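Foldase protein PrsA (Streptococcus pneumoniae, PDB 5TVL) probably assists the folding of secreted proteins outside the membrane after translocation, acting as a peptidyl-prolyl cis-trans isomerase. Local coordinates at residues Q123-V136 with A145-D157. Numbering follows the deposited sequence.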
ATOM      1  N   GLN A 123      26.419  -0.415   3.155  1.00 64.17           N
ATOM      2  CA  GLN A 123      26.531  -1.836   3.457  1.00 65.71           C
ATOM      3  C   GLN A 123      25.602  -2.163   4.618  1.00 61.76           C
ATOM      4  O   GLN A 123      25.642  -1.485   5.645  1.00 58.12           O
ATOM      5  CB  GLN A 123      27.974  -2.194   3.805  1.00 72.39           C
ATOM      6  CG  GLN A 123      28.954  -1.966   2.662  1.00 76.25           C
ATOM      7  CD  GLN A 123      30.402  -2.047   3.103  1.00 81.01           C
ATOM      8  OE1 GLN A 123      30.765  -2.880   3.933  1.00 89.01           O
ATOM      9  NE2 GLN A 123      31.241  -1.183   2.543  1.00 82.46           N
ATOM     10  N   ILE A 124      24.767  -3.189   4.447  1.00 62.53           N
ATOM     11  CA  ILE A 124      23.792  -3.594   5.467  1.00 63.01           C
ATOM     12  C   ILE A 124      24.096  -4.995   5.989  1.00 62.83           C
ATOM     13  O   ILE A 124      24.709  -5.803   5.292  1.00 67.58           O
ATOM     14  CB  ILE A 124      22.325  -3.510   4.962  1.00 67.06           C
ATOM     15  CG1 ILE A 124      22.080  -4.403   3.735  1.00 74.34           C
ATOM     16  CG2 ILE A 124      21.959  -2.069   4.632  1.00 68.41           C
ATOM     17  CD1 ILE A 124      20.616  -4.526   3.361  1.00 78.06           C
ATOM     18  N   ILE A 125      23.674  -5.259   7.226  1.00 64.90           N
ATOM     19  CA  ILE A 125      23.790  -6.582   7.855  1.00 67.15           C
ATOM     20  C   ILE A 125      22.454  -6.922   8.533  1.00 67.70           C
ATOM     21  O   ILE A 125      22.166  -6.422   9.623  1.00 67.26           O
ATOM     22  CB  ILE A 125      24.945  -6.638   8.895  1.00 65.61           C
ATOM     23  CG1 ILE A 125      26.258  -6.144   8.276  1.00 68.09           C
ATOM     24  CG2 ILE A 125      25.121  -8.057   9.437  1.00 65.49           C
ATOM     25  CD1 ILE A 125      27.430  -6.105   9.233  1.00 71.39           C
ATOM     26  N   ARG A 126      21.646  -7.761   7.883  1.00 68.42           N
ATOM     27  CA  ARG A 126      20.379  -8.235   8.458  1.00 64.36           C
ATOM     28  C   ARG A 126      20.629  -9.415   9.409  1.00 62.19           C
ATOM     29  O   ARG A 126      21.458 -10.281   9.124  1.00 61.04           O
ATOM     30  CB  ARG A 126      19.399  -8.640   7.356  1.00 67.60           C
ATOM     31  CG  ARG A 126      17.964  -8.803   7.834  1.00 72.95           C
ATOM     32  CD  ARG A 126      17.016  -9.076   6.677  1.00 74.31           C
ATOM     33  NE  ARG A 126      17.226 -10.397   6.084  1.00 72.70           N
ATOM     34  CZ  ARG A 126      16.546 -10.889   5.047  1.00 76.70           C
ATOM     35  NH1 ARG A 126      15.586 -10.178   4.455  1.00 80.34           N
ATOM     36  NH2 ARG A 126      16.830 -12.108   4.594  1.00 83.47           N
ATOM     37  N   LEU A 127      19.905  -9.439  10.528  1.00 60.62           N
ATOM     38  CA  LEU A 127      20.079 -10.446  11.581  1.00 61.94           C
ATOM     39  C   LEU A 127      18.727 -10.916  12.126  1.00 63.61           C
ATOM     40  O   LEU A 127      17.754 -10.156  12.137  1.00 58.61           O
ATOM     41  CB  LEU A 127      20.921  -9.863  12.716  1.00 63.78           C
ATOM     42  CG  LEU A 127      22.422  -9.712  12.413  1.00 67.07           C
ATOM     43  CD1 LEU A 127      22.928  -8.315  12.751  1.00 67.14           C
ATOM     44  CD2 LEU A 127      23.241 -10.783  13.122  1.00 72.00           C
ATOM     45  N   ASN A 128      18.679 -12.170  12.576  1.00 67.54           N
ATOM     46  CA  ASN A 128      17.459 -12.767  13.130  1.00 69.36           C
ATOM     47  C   ASN A 128      17.321 -12.502  14.625  1.00 70.28           C
ATOM     48  O   ASN A 128      16.236 -12.173  15.090  1.00 75.02           O
ATOM     49  CB  ASN A 128      17.423 -14.277  12.862  1.00 75.49           C
ATOM     50  CG  ASN A 128      17.296 -14.601  11.384  1.00 77.75           C
ATOM     51  OD1 ASN A 128      17.805 -13.870  10.534  1.00 79.74           O
ATOM     52  ND2 ASN A 128      16.608 -15.694  11.069  1.00 82.46           N
ATOM     53  N   ASN A 129      18.417 -12.651  15.366  1.00 72.51           N
ATOM     54  CA  ASN A 129      18.428 -12.464  16.819  1.00 76.69           C
ATOM     55  C   ASN A 129      18.770 -11.013  17.161  1.00 74.72           C
ATOM     56  O   ASN A 129      19.571 -10.384  16.466  1.00 72.54           O
ATOM     57  CB  ASN A 129      19.458 -13.416  17.446  1.00 84.36           C
ATOM     58  CG  ASN A 129      19.236 -13.643  18.937  1.00 90.96           C
ATOM     59  OD1 ASN A 129      18.705 -12.788  19.648  1.00 97.93           O
ATOM     60  ND2 ASN A 129      19.659 -14.807  19.418  1.00 91.77           N
ATOM     61  N   GLU A 130      18.166 -10.489  18.230  1.00 76.87           N
ATOM     62  CA  GLU A 130      18.502  -9.150  18.732  1.00 79.19           C
ATOM     63  C   GLU A 130      19.838  -9.139  19.475  1.00 88.68           C
ATOM     64  O   GLU A 130      20.639  -8.219  19.282  1.00100.89           O
ATOM     65  CB  GLU A 130      17.409  -8.590  19.648  1.00 78.01           C
ATOM     66  CG  GLU A 130      17.739  -7.197  20.181  1.00 80.13           C
ATOM     67  CD  GLU A 130      16.518  -6.388  20.560  1.00 82.45           C
ATOM     68  OE1 GLU A 130      15.662  -6.916  21.297  1.00 89.14           O
ATOM     69  OE2 GLU A 130      16.422  -5.218  20.127  1.00 78.80           O
ATOM     70  N   ASP A 131      20.066 -10.136  20.334  1.00 89.60           N
ATOM     71  CA  ASP A 131      21.323 -10.239  21.096  1.00 89.28           C
ATOM     72  C   ASP A 131      22.550 -10.441  20.201  1.00 86.31           C
ATOM     73  O   ASP A 131      23.632  -9.944  20.523  1.00 91.57           O
ATOM     74  CB  ASP A 131      21.253 -11.360  22.149  1.00 92.80           C
ATOM     75  CG  ASP A 131      20.384 -11.001  23.355  1.00 92.56           C
ATOM     76  OD1 ASP A 131      20.023  -9.816  23.542  1.00 86.66           O
ATOM     77  OD2 ASP A 131      20.070 -11.925  24.133  1.00 92.12           O
ATOM     78  N   LYS A 132      22.384 -11.162  19.090  1.00 69.00           N
ATOM     79  CA  LYS A 132      23.454 -11.310  18.095  1.00 70.69           C
ATOM     80  C   LYS A 132      23.726  -9.999  17.340  1.00 72.40           C
ATOM     81  O   LYS A 132      24.870  -9.731  16.966  1.00 82.87           O
ATOM     82  CB  LYS A 132      23.138 -12.435  17.101  1.00 72.23           C
ATOM     83  CG  LYS A 132      24.356 -12.938  16.339  1.00 76.22           C
ATOM     84  CD  LYS A 132      23.964 -13.853  15.193  1.00 85.23           C
ATOM     85  CE  LYS A 132      25.179 -14.232  14.362  1.00 92.25           C
ATOM     86  NZ  LYS A 132      24.816 -15.072  13.188  1.00100.29           N
ATOM     87  N   ALA A 133      22.682  -9.200  17.109  1.00 68.22           N
ATOM     88  CA  ALA A 133      22.829  -7.873  16.492  1.00 61.25           C
ATOM     89  C   ALA A 133      23.560  -6.879  17.396  1.00 60.44           C
ATOM     90  O   ALA A 133      24.327  -6.051  16.903  1.00 64.79           O
ATOM     91  CB  ALA A 133      21.473  -7.316  16.087  1.00 62.63           C
ATOM     92  N   LYS A 134      23.315  -6.956  18.705  1.00 59.26           N
ATOM     93  CA  LYS A 134      24.068  -6.167  19.692  1.00 60.35           C
ATOM     94  C   LYS A 134      25.549  -6.567  19.754  1.00 64.00           C
ATOM     95  O   LYS A 134      26.416  -5.716  19.984  1.00 65.71           O
ATOM     96  CB  LYS A 134      23.436  -6.291  21.084  1.00 64.61           C
ATOM     97  CG  LYS A 134      22.073  -5.622  21.204  1.00 68.45           C
ATOM     98  CD  LYS A 134      21.600  -5.550  22.650  1.00 74.09           C
ATOM     99  CE  LYS A 134      20.406  -4.619  22.806  1.00 79.68           C
ATOM    100  NZ  LYS A 134      20.120  -4.303  24.235  1.00 84.92           N
ATOM    101  N   GLU A 135      25.823  -7.857  19.549  1.00 67.66           N
ATOM    102  CA  GLU A 135      27.188  -8.397  19.509  1.00 73.27           C
ATOM    103  C   GLU A 135      27.971  -7.875  18.302  1.00 71.77           C
ATOM    104  O   GLU A 135      29.092  -7.386  18.451  1.00 77.33           O
ATOM    105  CB  GLU A 135      27.148  -9.933  19.485  1.00 81.54           C
ATOM    106  CG  GLU A 135      28.492 -10.625  19.690  1.00 91.45           C
ATOM    107  CD  GLU A 135      28.374 -12.138  19.840  1.00 91.99           C
ATOM    108  OE1 GLU A 135      27.350 -12.719  19.413  1.00 80.76           O
ATOM    109  OE2 GLU A 135      29.319 -12.751  20.385  1.00 92.82           O
ATOM    110  N   VAL A 136      27.369  -7.981  17.119  1.00 70.08           N
ATOM    111  CA  VAL A 136      27.990  -7.528  15.859  1.00 72.14           C
ATOM    112  C   VAL A 136      28.100  -5.990  15.769  1.00 75.55           C
ATOM    113  O   VAL A 136      29.028  -5.475  15.135  1.00 79.64           O
ATOM    114  CB  VAL A 136      27.240  -8.110  14.625  1.00 68.60           C
ATOM    115  CG1 VAL A 136      27.750  -7.518  13.311  1.00 69.14           C
ATOM    116  CG2 VAL A 136      27.371  -9.628  14.595  1.00 69.86           C
ATOM    117  N   ALA A 145      36.747  -1.068  11.475  1.00 94.75           N
ATOM    118  CA  ALA A 145      36.389  -2.472  11.286  1.00 96.10           C
ATOM    119  C   ALA A 145      36.071  -2.785   9.820  1.00 97.00           C
ATOM    120  O   ALA A 145      35.650  -1.901   9.066  1.00 83.60           O
ATOM    121  CB  ALA A 145      35.207  -2.833  12.171  1.00 92.87           C
ATOM    122  N   ASP A 146      36.276  -4.046   9.431  1.00108.50           N
ATOM    123  CA  ASP A 146      35.998  -4.506   8.057  1.00117.60           C
ATOM    124  C   ASP A 146      34.523  -4.914   7.924  1.00114.02           C
ATOM    125  O   ASP A 146      34.153  -6.078   8.113  1.00117.28           O
ATOM    126  CB  ASP A 146      36.963  -5.623   7.591  1.00131.09           C
ATOM    127  CG  ASP A 146      37.038  -6.818   8.546  1.00139.14           C
ATOM    128  OD1 ASP A 146      36.488  -6.754   9.668  1.00137.55           O
ATOM    129  OD2 ASP A 146      37.670  -7.828   8.168  1.00150.23           O
ATOM    130  N   PHE A 147      33.691  -3.930   7.593  1.00104.88           N
ATOM    131  CA  PHE A 147      32.234  -4.099   7.569  1.00 99.75           C
ATOM    132  C   PHE A 147      31.764  -5.100   6.508  1.00106.50           C
ATOM    133  O   PHE A 147      30.735  -5.755   6.690  1.00112.55           O
ATOM    134  CB  PHE A 147      31.537  -2.745   7.370  1.00 91.92           C
ATOM    135  CG  PHE A 147      30.121  -2.717   7.865  1.00 87.55           C
ATOM    136  CD1 PHE A 147      29.838  -2.356   9.180  1.00 82.95           C
ATOM    137  CD2 PHE A 147      29.070  -3.053   7.022  1.00 88.41           C
ATOM    138  CE1 PHE A 147      28.532  -2.332   9.645  1.00 81.20           C
ATOM    139  CE2 PHE A 147      27.763  -3.028   7.480  1.00 87.23           C
ATOM    140  CZ  PHE A 147      27.492  -2.669   8.794  1.00 84.65           C
ATOM    141  N   ALA A 148      32.513  -5.210   5.411  1.00 91.22           N
ATOM    142  CA  ALA A 148      32.252  -6.223   4.386  1.00 93.45           C
ATOM    143  C   ALA A 148      32.414  -7.647   4.926  1.00 96.23           C
ATOM    144  O   ALA A 148      31.632  -8.530   4.577  1.00 96.79           O
ATOM    145  CB  ALA A 148      33.157  -6.008   3.184  1.00 99.38           C
ATOM    146  N   GLN A 149      33.421  -7.855   5.775  1.00101.49           N
ATOM    147  CA  GLN A 149      33.666  -9.162   6.402  1.00104.17           C
ATOM    148  C   GLN A 149      32.582  -9.511   7.421  1.00 98.40           C
ATOM    149  O   GLN A 149      32.089 -10.642   7.448  1.00 98.85           O
ATOM    150  CB  GLN A 149      35.040  -9.185   7.087  1.00106.73           C
ATOM    151  CG  GLN A 149      35.558 -10.572   7.460  1.00101.75           C
ATOM    152  CD  GLN A 149      36.035 -11.392   6.269  1.00 98.35           C
ATOM    153  OE1 GLN A 149      35.964 -10.955   5.117  1.00 90.96           O
ATOM    154  NE2 GLN A 149      36.531 -12.595   6.546  1.00103.02           N
ATOM    155  N   LEU A 150      32.224  -8.538   8.256  1.00101.25           N
ATOM    156  CA  LEU A 150      31.153  -8.715   9.244  1.00105.26           C
ATOM    157  C   LEU A 150      29.791  -8.976   8.587  1.00 99.52           C
ATOM    158  O   LEU A 150      28.949  -9.663   9.166  1.00 93.95           O
ATOM    159  CB  LEU A 150      31.074  -7.506  10.184  1.00104.79           C
ATOM    160  CG  LEU A 150      32.285  -7.297  11.103  1.00108.33           C
ATOM    161  CD1 LEU A 150      32.247  -5.913  11.734  1.00115.98           C
ATOM    162  CD2 LEU A 150      32.361  -8.372  12.179  1.00109.24           C
ATOM    163  N   ALA A 151      29.587  -8.427   7.388  1.00 96.28           N
ATOM    164  CA  ALA A 151      28.427  -8.766   6.560  1.00 95.80           C
ATOM    165  C   ALA A 151      28.541 -10.194   6.020  1.00 97.78           C
ATOM    166  O   ALA A 151      27.626 -10.995   6.194  1.00 98.94           O
ATOM    167  CB  ALA A 151      28.278  -7.775   5.414  1.00 94.23           C
ATOM    168  N   LYS A 152      29.673 -10.502   5.382  1.00 94.98           N
ATOM    169  CA  LYS A 152      29.913 -11.827   4.777  1.00 96.25           C
ATOM    170  C   LYS A 152      29.750 -13.007   5.746  1.00 92.35           C
ATOM    171  O   LYS A 152      29.241 -14.061   5.358  1.00 89.72           O
ATOM    172  CB  LYS A 152      31.303 -11.885   4.120  1.00103.32           C
ATOM    173  CG  LYS A 152      31.377 -11.213   2.756  1.00107.95           C
ATOM    174  CD  LYS A 152      32.817 -11.041   2.298  1.00111.78           C
ATOM    175  CE  LYS A 152      32.898 -10.317   0.963  1.00114.63           C
ATOM    176  NZ  LYS A 152      34.306 -10.084   0.539  1.00116.61           N
ATOM    177  N   ASP A 153      30.175 -12.825   6.994  1.00 90.63           N
ATOM    178  CA  ASP A 153      30.076 -13.876   8.013  1.00 95.96           C
ATOM    179  C   ASP A 153      28.679 -13.975   8.638  1.00 97.37           C
ATOM    180  O   ASP A 153      28.150 -15.078   8.796  1.00102.47           O
ATOM    181  CB  ASP A 153      31.115 -13.651   9.124  1.00 96.31           C
ATOM    182  CG  ASP A 153      32.552 -13.673   8.608  1.00 94.96           C
ATOM    183  OD1 ASP A 153      32.846 -14.398   7.632  1.00 92.64           O
ATOM    184  OD2 ASP A 153      33.397 -12.961   9.189  1.00 95.64           O
ATOM    185  N   ASN A 154      28.086 -12.828   8.974  1.00 96.14           N
ATOM    186  CA  ASN A 154      26.899 -12.767   9.845  1.00 90.33           C
ATOM    187  C   ASN A 154      25.558 -12.427   9.173  1.00 85.70           C
ATOM    188  O   ASN A 154      24.506 -12.744   9.732  1.00 86.28           O
ATOM    189  CB  ASN A 154      27.149 -11.757  10.971  1.00 89.06           C
ATOM    190  CG  ASN A 154      28.475 -11.987  11.681  1.00 88.36           C
ATOM    191  OD1 ASN A 154      28.875 -13.130  11.911  1.00 95.63           O
ATOM    192  ND2 ASN A 154      29.163 -10.905  12.029  1.00 84.27           N
ATOM    193  N   SER A 155      25.582 -11.792   7.999  1.00 82.43           N
ATOM    194  CA  SER A 155      24.354 -11.263   7.381  1.00 80.23           C
ATOM    195  C   SER A 155      23.417 -12.360   6.854  1.00 78.50           C
ATOM    196  O   SER A 155      23.827 -13.202   6.053  1.00 76.27           O
ATOM    197  CB  SER A 155      24.693 -10.289   6.246  1.00 78.93           C
ATOM    198  OG  SER A 155      23.548  -9.573   5.818  1.00 76.91           O
ATOM    199  N   THR A 156      22.162 -12.326   7.312  1.00 78.23           N
ATOM    200  CA  THR A 156      21.106 -13.233   6.846  1.00 81.57           C
ATOM    201  C   THR A 156      20.661 -12.923   5.413  1.00 82.63           C
ATOM    202  O   THR A 156      20.251 -13.832   4.685  1.00 85.17           O
ATOM    203  CB  THR A 156      19.856 -13.166   7.755  1.00 82.98           C
ATOM    204  OG1 THR A 156      20.244 -13.294   9.128  1.00 81.48           O
ATOM    205  CG2 THR A 156      18.853 -14.275   7.402  1.00 86.71           C
ATOM    206  N   ASP A 157      20.714 -11.649   5.024  1.00 83.26           N
ATOM    207  CA  ASP A 157      20.353 -11.241   3.665  1.00 90.18           C
ATOM    208  C   ASP A 157      21.391 -11.814   2.695  1.00 94.21           C
ATOM    209  O   ASP A 157      22.483 -11.262   2.538  1.00 98.34           O
ATOM    210  CB  ASP A 157      20.257  -9.707   3.557  1.00 89.31           C
ATOM    211  CG  ASP A 157      19.552  -9.233   2.279  1.00 91.13           C
ATOM    212  OD1 ASP A 157      19.392 -10.018   1.317  1.00 95.87           O
ATOM    213  OD2 ASP A 157      19.147  -8.051   2.239  1.00 94.66           O
TER
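Ile125 meets Phe147 where strand 123-127 of the parvulin-type (PpiC) isomerase domain packs against helix 147-154, their segment axes 8.1 Å apart and inclined by 29°. At CB the Ile125 side chain forks: CG2 turns to Ser155, 3.9 Å from Ser155 CB, whereas CG1, anti to the carbonyl carbon (chi1 -52°), reaches the helix, 3.6 Å from Phe147 CE2, and also touches Ala151 CB. Its tip, CD1, sits over one face of the Phe147 ring, 3.8 Å from the centroid, which meets the geometry of a CH-pi contact; the same methyl also touches Leu150 CB. Gln123 packs beside the ring, with CB 3.5 Å from Phe147 CD2. Past the helix end the contacts become polar: Thr156 N donates to Arg126 O (2.8 Å, N-H...O 173°), almost straight, while a second bond, from Arg126 N to Ser155 OG, is weak. Asp157 CB lies over one face of the Arg126 guanidinium, whose NH2 is hydrogen-bonded to Tyr204 of a second subunit, placing this end at a subunit contact. Beyond the strand, Thr156 OG1 donates to Asn128 OD1 (2.9 Å), approaching from above the amide carbonyl plane.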